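Local coordinates for protein peroxiredoxin (Clostridioides difficile, PDB 6TSB) that degrades chitin through the glycosyl hydrolase family 18 domain in this chain, and is a spore coat protein with a peroxiredoxin domain that probably reduces peroxides, at residues Y116-Q121 with T163-V168; D172-V177 with I199-L204; K194-I199 with G248-K253. One frame throughout, in Å; residues are numbered along the deposited sequence.

Interaction 1. Residues Y116-Q121 with T163-V168; sequences YNFARQ and TAIRDV
Ala119 meets Ala164, Ile165 and Val168 across two helices that lie side by side. Helices 112-128 and 154-169 are part of the outer layer of the TIM barrel of this family 18 domain. Their segment axes come within 8.3 Å and run at 43° to each other. The backbones are close: Ala119 CA is 4.4 Å from Ile165 CA. The methyl of Ala119 points at the partner helix, and Ala119 CB lies 3.4 Å from Ala164 O. It also meets the methyl of Ala164, CB to CB 4.1 Å. Val168 adds one branch. Its CG1 is anti to the backbone N (chi1 173°), and Val168 CG2, beside that N, touches Ala119 CB at 4.1 Å. Ile165 works with both parts of its longer branch. CG1 rests by Ala119 CB. Ile165 CD1 lies at the edge of the Phe118 ring, near its plane, 3.9 Å from Phe118 CE2. Ile165 also packs on Val122, one turn on from Phe118. No hydrogen bond or salt bridge crosses the contact. Small methyls and aliphatic branches do the work, so the helices are held here by close shape fit and burial of apolar surface.

Interaction 2. Residues D172-V177 with I199-L204; sequences DKWLSV and IDYFNL
Trp174 holds CG anti to its backbone N (chi1 162°), and Tyr201 holds CG beside its own (chi1 -66°). The two rings meet. Tyr201 CD2 and CE2 lie over a face of the indole, toward its rim, with Tyr201 CE2 3.6 Å from Trp174 CZ3. The ring planes are oblique, at 47°. The indole is also tied by Trp174 NE1 to Ser176 OG, 2.8 Å. Asp200 grips Leu175 twice. Asp200 OD2 takes Leu175 N on the anti lone pair at 2.9 Å, and Asp200 N gives to Leu175 O at 2.8 Å. Arg166 forms a salt bridge to the same OD2. Beyond Asp200 the parallel pairing begins, with a weak bond from Val177 N to Tyr201 O and a straight one from Asn203 N to Val177 O, 2.8 Å. The side chains of Val177 and Ile199 cross at about a right angle, with Val177 CG2 3.9 Å from Ile199 CG2. Ser176 OG bonds Asp135 on strand 133-137, which carries part of the family 18 signature, and Asn203 ND2 bonds Tyr41. Backbone bonds of Trp174 and Ser176 pair strand 174-179 with 133-137, strand 254-264 flanks 201-204 on its far side, and Phe158 and Leu162 of helix 154-169 cover Val177.

Interaction 3. Residues K194-I199 with G248-K253; sequences KIAPII and GMPSEK
Ala196 sits against Gly248, Met249 and Pro250 where two connections of the TIM barrel meet. Each connection leads from an outer helix into the next strand. The contact is therefore at the N-terminal ends of the strands, the end of the barrel away from the catalytic face. Helix 237-246 closes with a Schellman motif, in which Gly248 takes a positive phi and the chain turns off toward strand 254-264.

The main bump is the methyl of Ala196. It fits a shallow hollow made by three neighbours in a row. Gly248 O is 3.8 Å from Ala196 CB, Pro250 CD is 3.9 Å from it, and Met249 SD is 4.0 Å from it.

Met249 supplies the bump from the other side. Its chain is bent at chi2 and chi3, and the bend at chi3 (56°) turns CE back toward segment 194-199. There CE enters a pocket of three residues. Met249 CE lies 4.0 Å from Ala196 CA, 4.2 Å from Ile195 CG1 and 4.1 Å from Ile199 CD1. The side chains of Met249 and Ile199 cross at about a right angle. Ile195 also packs on Leu162 of helix 154-169, which joins this apolar patch to the barrel's helical layer.

Beside the patch is a polar part. Lys253 is extended beyond CG and lays its aliphatic stem past the carbonyls of Ala196 and Ile199. Its NZ binds both, so one amino group bridges two carbonyls three residues apart, ahead of strand 201-204. Nearby, Ser251 OG bonds Cys325 O of the second subunit. Lys253 NZ reaches Ala196 O at 2.9 Å, tilted 34° from the carbonyl plane. Lys253 NZ meets Ile199 O at 3.1 Å, almost straight off the end of the C=O bond (175°).

All three interactions lie in the one TIM-barrel domain. Interaction 1 joins two outer helices and closes first along the chain. Interactions 2 and 3 follow, with alternating segments that share Ile199. Their centres are about 9 Å apart; the centre of interaction 1 is about 15 Å from that of interaction 2 and about 19 Å from that of interaction 3. Arg166 of helix 154-169 is the polar link, with a salt bridge to Asp200 and probable hydrogen bonds to Lys173 O and Ile198 O. Phe202 N probably bonds Lys253 O, which ties strand 201-204 to the residue just before strand 254-264. Together the contacts run from helical layer to barrel wall, and interactions 2 and 3 also touch the second subunit.

Interaction 1. Residues Y116-Q121 with T163-V168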
# COMPACT_ATOMS: atom_id res chain seq x y z
N TYR A 116 -3.38 -51.28 -13.69
CA TYR A 116 -3.46 -51.43 -15.16
C TYR A 116 -4.78 -50.82 -15.65
O TYR A 116 -4.80 -50.10 -16.63
CB TYR A 116 -3.32 -52.91 -15.56
CG TYR A 116 -3.26 -53.14 -17.05
CD1 TYR A 116 -2.07 -53.01 -17.76
CD2 TYR A 116 -4.40 -53.44 -17.78
CE1 TYR A 116 -2.01 -53.21 -19.13
CE2 TYR A 116 -4.36 -53.64 -19.15
CZ TYR A 116 -3.16 -53.52 -19.83
OH TYR A 116 -3.11 -53.72 -21.19
N ASN A 117 -5.87 -51.10 -14.94
CA ASN A 117 -7.25 -50.64 -15.26
C ASN A 117 -7.31 -49.11 -15.20
O ASN A 117 -7.80 -48.50 -16.15
CB ASN A 117 -8.27 -51.25 -14.31
CG ASN A 117 -9.69 -50.88 -14.70
OD1 ASN A 117 -10.05 -50.99 -15.86
ND2 ASN A 117 -10.49 -50.45 -13.75
N PHE A 118 -6.83 -48.51 -14.11
CA PHE A 118 -6.77 -47.03 -13.98
C PHE A 118 -5.98 -46.45 -15.14
O PHE A 118 -6.48 -45.57 -15.80
CB PHE A 118 -6.16 -46.61 -12.65
CG PHE A 118 -6.39 -45.15 -12.34
CD1 PHE A 118 -7.52 -44.74 -11.66
CD2 PHE A 118 -5.47 -44.19 -12.73
CE1 PHE A 118 -7.73 -43.41 -11.38
CE2 PHE A 118 -5.68 -42.85 -12.45
CZ PHE A 118 -6.81 -42.46 -11.78
N ALA A 119 -4.76 -46.94 -15.37
CA ALA A 119 -3.91 -46.40 -16.44
C ALA A 119 -4.68 -46.48 -17.75
O ALA A 119 -4.75 -45.46 -18.39
CB ALA A 119 -2.59 -47.12 -16.51
N ARG A 120 -5.22 -47.65 -18.12
CA ARG A 120 -5.95 -47.88 -19.40
C ARG A 120 -7.02 -46.79 -19.57
O ARG A 120 -7.17 -46.29 -20.68
CB ARG A 120 -6.59 -49.29 -19.46
CG ARG A 120 -7.04 -49.75 -20.84
CD ARG A 120 -7.88 -51.05 -20.91
NE ARG A 120 -8.80 -51.19 -19.77
CZ ARG A 120 -9.98 -50.57 -19.61
NH1 ARG A 120 -10.46 -49.77 -20.54
NH2 ARG A 120 -10.68 -50.75 -18.51
N GLN A 121 -7.74 -46.44 -18.50
CA GLN A 121 -8.85 -45.48 -18.58
C GLN A 121 -8.30 -44.06 -18.74
O GLN A 121 -8.96 -43.23 -19.38
CB GLN A 121 -9.69 -45.58 -17.31
CG GLN A 121 -10.34 -46.94 -17.17
CD GLN A 121 -11.63 -46.83 -16.40
OE1 GLN A 121 -12.46 -45.95 -16.64
NE2 GLN A 121 -11.81 -47.74 -15.47
N THR A 163 3.80 -45.13 -12.55
CA THR A 163 4.58 -45.97 -13.49
C THR A 163 3.62 -46.58 -14.51
O THR A 163 3.93 -46.55 -15.71
CB THR A 163 5.38 -47.07 -12.77
OG1 THR A 163 6.42 -46.42 -12.04
CG2 THR A 163 6.02 -48.09 -13.69
N ALA A 164 2.50 -47.14 -14.04
CA ALA A 164 1.47 -47.78 -14.90
C ALA A 164 0.87 -46.74 -15.85
O ALA A 164 0.77 -47.05 -17.04
CB ALA A 164 0.43 -48.46 -14.05
N ILE A 165 0.57 -45.52 -15.38
CA ILE A 165 0.06 -44.42 -16.26
C ILE A 165 1.12 -44.06 -17.31
O ILE A 165 0.82 -44.06 -18.53
CB ILE A 165 -0.39 -43.23 -15.40
CG1 ILE A 165 -1.43 -43.67 -14.36
CG2 ILE A 165 -0.88 -42.13 -16.31
CD1 ILE A 165 -1.87 -42.60 -13.40
N ARG A 166 2.34 -43.80 -16.88
CA ARG A 166 3.41 -43.39 -17.84
C ARG A 166 3.66 -44.48 -18.89
O ARG A 166 3.97 -44.12 -20.08
CB ARG A 166 4.70 -43.05 -17.10
CG ARG A 166 5.88 -42.72 -18.02
CD ARG A 166 5.61 -41.53 -18.92
NE ARG A 166 5.70 -40.28 -18.16
CZ ARG A 166 5.35 -39.07 -18.61
NH1 ARG A 166 4.86 -38.92 -19.83
NH2 ARG A 166 5.49 -38.02 -17.82
N ASP A 167 3.61 -45.76 -18.48
CA ASP A 167 3.87 -46.92 -19.39
C ASP A 167 2.85 -46.87 -20.55
O ASP A 167 3.25 -47.07 -21.70
CB ASP A 167 3.88 -48.26 -18.63
CG ASP A 167 5.11 -48.56 -17.77
OD1 ASP A 167 6.08 -47.74 -17.79
OD2 ASP A 167 5.11 -49.62 -17.05
N VAL A 168 1.59 -46.53 -20.27
CA VAL A 168 0.48 -46.53 -21.29
C VAL A 168 0.48 -45.22 -22.09
O VAL A 168 0.47 -45.31 -23.31
CB VAL A 168 -0.87 -46.85 -20.62
CG1 VAL A 168 -2.06 -46.70 -21.55
CG2 VAL A 168 -0.87 -48.27 -20.07

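Interaction 2. Residues D172-V177 with I199-L204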
# COMPACT_ATOMS: atom_id res chain seq x y z
N ASP A 172 5.53 -38.57 -24.52
CA ASP A 172 5.08 -37.35 -25.23
C ASP A 172 3.80 -36.75 -24.63
O ASP A 172 3.26 -35.84 -25.25
CB ASP A 172 4.82 -37.63 -26.71
CG ASP A 172 6.10 -37.85 -27.48
OD1 ASP A 172 7.09 -37.13 -27.21
OD2 ASP A 172 6.10 -38.74 -28.35
N LYS A 173 3.31 -37.23 -23.49
CA LYS A 173 2.12 -36.65 -22.83
C LYS A 173 2.52 -36.15 -21.44
O LYS A 173 3.41 -36.72 -20.77
CB LYS A 173 0.98 -37.65 -22.67
CG LYS A 173 0.38 -38.22 -23.96
CD LYS A 173 -0.45 -37.22 -24.71
CE LYS A 173 -0.87 -37.69 -26.08
NZ LYS A 173 -1.49 -36.57 -26.82
N TRP A 174 1.87 -35.08 -21.03
CA TRP A 174 2.08 -34.45 -19.72
C TRP A 174 1.50 -35.37 -18.66
O TRP A 174 0.35 -35.82 -18.78
CB TRP A 174 1.44 -33.07 -19.75
CG TRP A 174 1.16 -32.42 -18.44
CD1 TRP A 174 0.51 -32.91 -17.34
CD2 TRP A 174 1.41 -31.04 -18.17
NE1 TRP A 174 0.38 -31.93 -16.39
CE2 TRP A 174 0.90 -30.77 -16.89
CE3 TRP A 174 2.01 -30.01 -18.91
CZ2 TRP A 174 1.00 -29.50 -16.32
CZ3 TRP A 174 2.09 -28.76 -18.35
CH2 TRP A 174 1.59 -28.51 -17.08
N LEU A 175 2.32 -35.63 -17.65
CA LEU A 175 1.83 -36.27 -16.43
C LEU A 175 2.31 -35.39 -15.29
O LEU A 175 3.48 -35.03 -15.31
CB LEU A 175 2.40 -37.69 -16.35
CG LEU A 175 2.18 -38.40 -15.02
CD1 LEU A 175 0.71 -38.45 -14.67
CD2 LEU A 175 2.77 -39.81 -15.06
N SER A 176 1.44 -35.05 -14.35
CA SER A 176 1.77 -34.19 -13.21
C SER A 176 1.02 -34.70 -11.99
O SER A 176 0.07 -35.46 -12.14
CB SER A 176 1.47 -32.73 -13.50
OG SER A 176 0.06 -32.50 -13.69
N VAL A 177 1.46 -34.29 -10.83
CA VAL A 177 0.92 -34.74 -9.52
C VAL A 177 0.78 -33.45 -8.74
O VAL A 177 1.70 -32.64 -8.80
CB VAL A 177 1.92 -35.71 -8.88
CG1 VAL A 177 1.65 -35.92 -7.39
CG2 VAL A 177 1.93 -37.03 -9.64
N ILE A 199 7.18 -38.30 -13.67
CA ILE A 199 6.28 -37.14 -13.94
C ILE A 199 7.02 -36.03 -14.68
O ILE A 199 8.25 -36.00 -14.67
CB ILE A 199 5.68 -36.64 -12.63
CG1 ILE A 199 6.67 -35.86 -11.77
CG2 ILE A 199 5.07 -37.79 -11.86
CD1 ILE A 199 6.11 -35.46 -10.42
N ASP A 200 6.27 -35.11 -15.27
CA ASP A 200 6.80 -33.92 -15.97
C ASP A 200 6.84 -32.76 -14.98
O ASP A 200 7.79 -31.97 -15.03
CB ASP A 200 5.94 -33.56 -17.18
CG ASP A 200 6.02 -34.61 -18.27
OD1 ASP A 200 7.03 -34.65 -18.93
OD2 ASP A 200 5.08 -35.40 -18.41
N TYR A 201 5.88 -32.68 -14.07
CA TYR A 201 5.78 -31.58 -13.10
C TYR A 201 5.20 -32.09 -11.79
O TYR A 201 4.38 -33.00 -11.81
CB TYR A 201 4.90 -30.45 -13.66
CG TYR A 201 5.47 -29.75 -14.86
CD1 TYR A 201 6.53 -28.86 -14.73
CD2 TYR A 201 4.95 -29.94 -16.13
CE1 TYR A 201 7.09 -28.23 -15.83
CE2 TYR A 201 5.46 -29.27 -17.24
CZ TYR A 201 6.54 -28.43 -17.08
OH TYR A 201 7.05 -27.75 -18.14
N PHE A 202 5.63 -31.48 -10.70
CA PHE A 202 5.01 -31.60 -9.36
C PHE A 202 4.38 -30.25 -9.10
O PHE A 202 5.13 -29.25 -9.17
CB PHE A 202 6.05 -31.96 -8.30
CG PHE A 202 5.45 -32.19 -6.94
CD1 PHE A 202 5.14 -31.13 -6.11
CD2 PHE A 202 5.14 -33.47 -6.52
CE1 PHE A 202 4.57 -31.34 -4.86
CE2 PHE A 202 4.57 -33.67 -5.26
CZ PHE A 202 4.29 -32.61 -4.44
N ASN A 203 3.05 -30.22 -8.98
CA ASN A 203 2.23 -29.00 -8.84
C ASN A 203 2.13 -28.74 -7.34
O ASN A 203 1.22 -29.31 -6.64
CB ASN A 203 0.86 -29.12 -9.54
CG ASN A 203 0.96 -29.30 -11.05
OD1 ASN A 203 2.07 -29.30 -11.62
ND2 ASN A 203 -0.18 -29.52 -11.69
N LEU A 204 3.06 -27.92 -6.86
CA LEU A 204 3.18 -27.63 -5.42
C LEU A 204 2.00 -26.76 -5.02
O LEU A 204 1.98 -25.59 -5.41
CB LEU A 204 4.54 -26.97 -5.13
CG LEU A 204 4.67 -26.30 -3.76
CD1 LEU A 204 4.34 -27.25 -2.64
CD2 LEU A 204 6.07 -25.73 -3.58

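Interaction 3. Residues K194-I199 with G248-K253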
# COMPACT_ATOMS: atom_id res chain seq x y z
N LYS A 194 11.51 -41.22 -6.27
CA LYS A 194 11.02 -42.28 -7.20
C LYS A 194 10.05 -41.68 -8.24
O LYS A 194 10.21 -42.02 -9.43
CB LYS A 194 10.39 -43.43 -6.41
CG LYS A 194 11.36 -44.27 -5.59
CD LYS A 194 12.27 -45.10 -6.47
CE LYS A 194 13.75 -44.82 -6.28
NZ LYS A 194 14.35 -45.73 -5.27
N ILE A 195 9.09 -40.83 -7.84
CA ILE A 195 8.09 -40.25 -8.80
C ILE A 195 8.73 -39.18 -9.67
O ILE A 195 8.22 -38.98 -10.76
CB ILE A 195 6.87 -39.66 -8.10
CG1 ILE A 195 7.20 -38.35 -7.37
CG2 ILE A 195 6.23 -40.68 -7.18
CD1 ILE A 195 5.99 -37.73 -6.72
N ALA A 196 9.79 -38.53 -9.20
CA ALA A 196 10.50 -37.43 -9.91
C ALA A 196 10.73 -37.77 -11.37
O ALA A 196 10.26 -37.04 -12.23
CB ALA A 196 11.80 -37.09 -9.21
N PRO A 197 11.44 -38.87 -11.73
CA PRO A 197 11.75 -39.17 -13.13
C PRO A 197 10.55 -39.66 -13.96
O PRO A 197 10.67 -39.68 -15.20
CB PRO A 197 12.82 -40.27 -13.07
CG PRO A 197 12.59 -40.95 -11.73
CD PRO A 197 12.06 -39.86 -10.82
N ILE A 198 9.43 -40.00 -13.31
CA ILE A 198 8.21 -40.49 -14.01
C ILE A 198 7.40 -39.29 -14.53
O ILE A 198 6.96 -39.34 -15.69
CB ILE A 198 7.34 -41.38 -13.11
CG1 ILE A 198 8.09 -42.63 -12.63
CG2 ILE A 198 6.06 -41.77 -13.83
CD1 ILE A 198 7.51 -43.22 -11.35
N ILE A 199 7.18 -38.30 -13.67
CA ILE A 199 6.28 -37.14 -13.94
C ILE A 199 7.02 -36.03 -14.68
O ILE A 199 8.25 -36.00 -14.67
CB ILE A 199 5.68 -36.64 -12.63
CG1 ILE A 199 6.67 -35.86 -11.77
CG2 ILE A 199 5.07 -37.79 -11.86
CD1 ILE A 199 6.11 -35.46 -10.42
N GLY A 248 14.75 -34.92 -3.54
CA GLY A 248 15.17 -35.38 -4.87
C GLY A 248 14.28 -34.89 -6.01
O GLY A 248 14.49 -35.37 -7.13
N MET A 249 13.36 -33.93 -5.78
CA MET A 249 12.59 -33.34 -6.93
C MET A 249 13.43 -32.27 -7.62
O MET A 249 13.75 -31.26 -6.99
CB MET A 249 11.25 -32.69 -6.53
CG MET A 249 10.44 -32.20 -7.76
SD MET A 249 9.90 -33.57 -8.85
CE MET A 249 9.01 -34.53 -7.62
N PRO A 250 13.77 -32.42 -8.92
CA PRO A 250 14.49 -31.37 -9.64
C PRO A 250 13.71 -30.04 -9.56
O PRO A 250 12.46 -30.05 -9.50
CB PRO A 250 14.52 -31.84 -11.10
CG PRO A 250 14.26 -33.32 -11.05
CD PRO A 250 13.50 -33.58 -9.76
N SER A 251 14.43 -28.93 -9.54
CA SER A 251 13.80 -27.61 -9.32
C SER A 251 12.85 -27.30 -10.50
O SER A 251 11.74 -26.86 -10.22
CB SER A 251 14.85 -26.55 -9.06
OG SER A 251 15.68 -26.36 -10.21
N GLU A 252 13.30 -27.57 -11.73
CA GLU A 252 12.67 -27.30 -13.06
C GLU A 252 11.31 -28.00 -13.22
O GLU A 252 10.70 -27.79 -14.28
CB GLU A 252 13.42 -27.93 -14.24
CG GLU A 252 14.92 -27.91 -14.19
CD GLU A 252 15.59 -29.06 -13.45
OE1 GLU A 252 15.83 -30.12 -14.08
OE2 GLU A 252 15.88 -28.87 -12.23
N LYS A 253 10.99 -28.97 -12.36
CA LYS A 253 9.75 -29.79 -12.45
C LYS A 253 8.79 -29.28 -11.38
O LYS A 253 7.63 -29.69 -11.42
CB LYS A 253 10.05 -31.30 -12.29
CG LYS A 253 10.75 -31.96 -13.49
CD LYS A 253 10.75 -33.50 -13.44
CE LYS A 253 11.32 -34.15 -14.68
NZ LYS A 253 11.33 -35.64 -14.58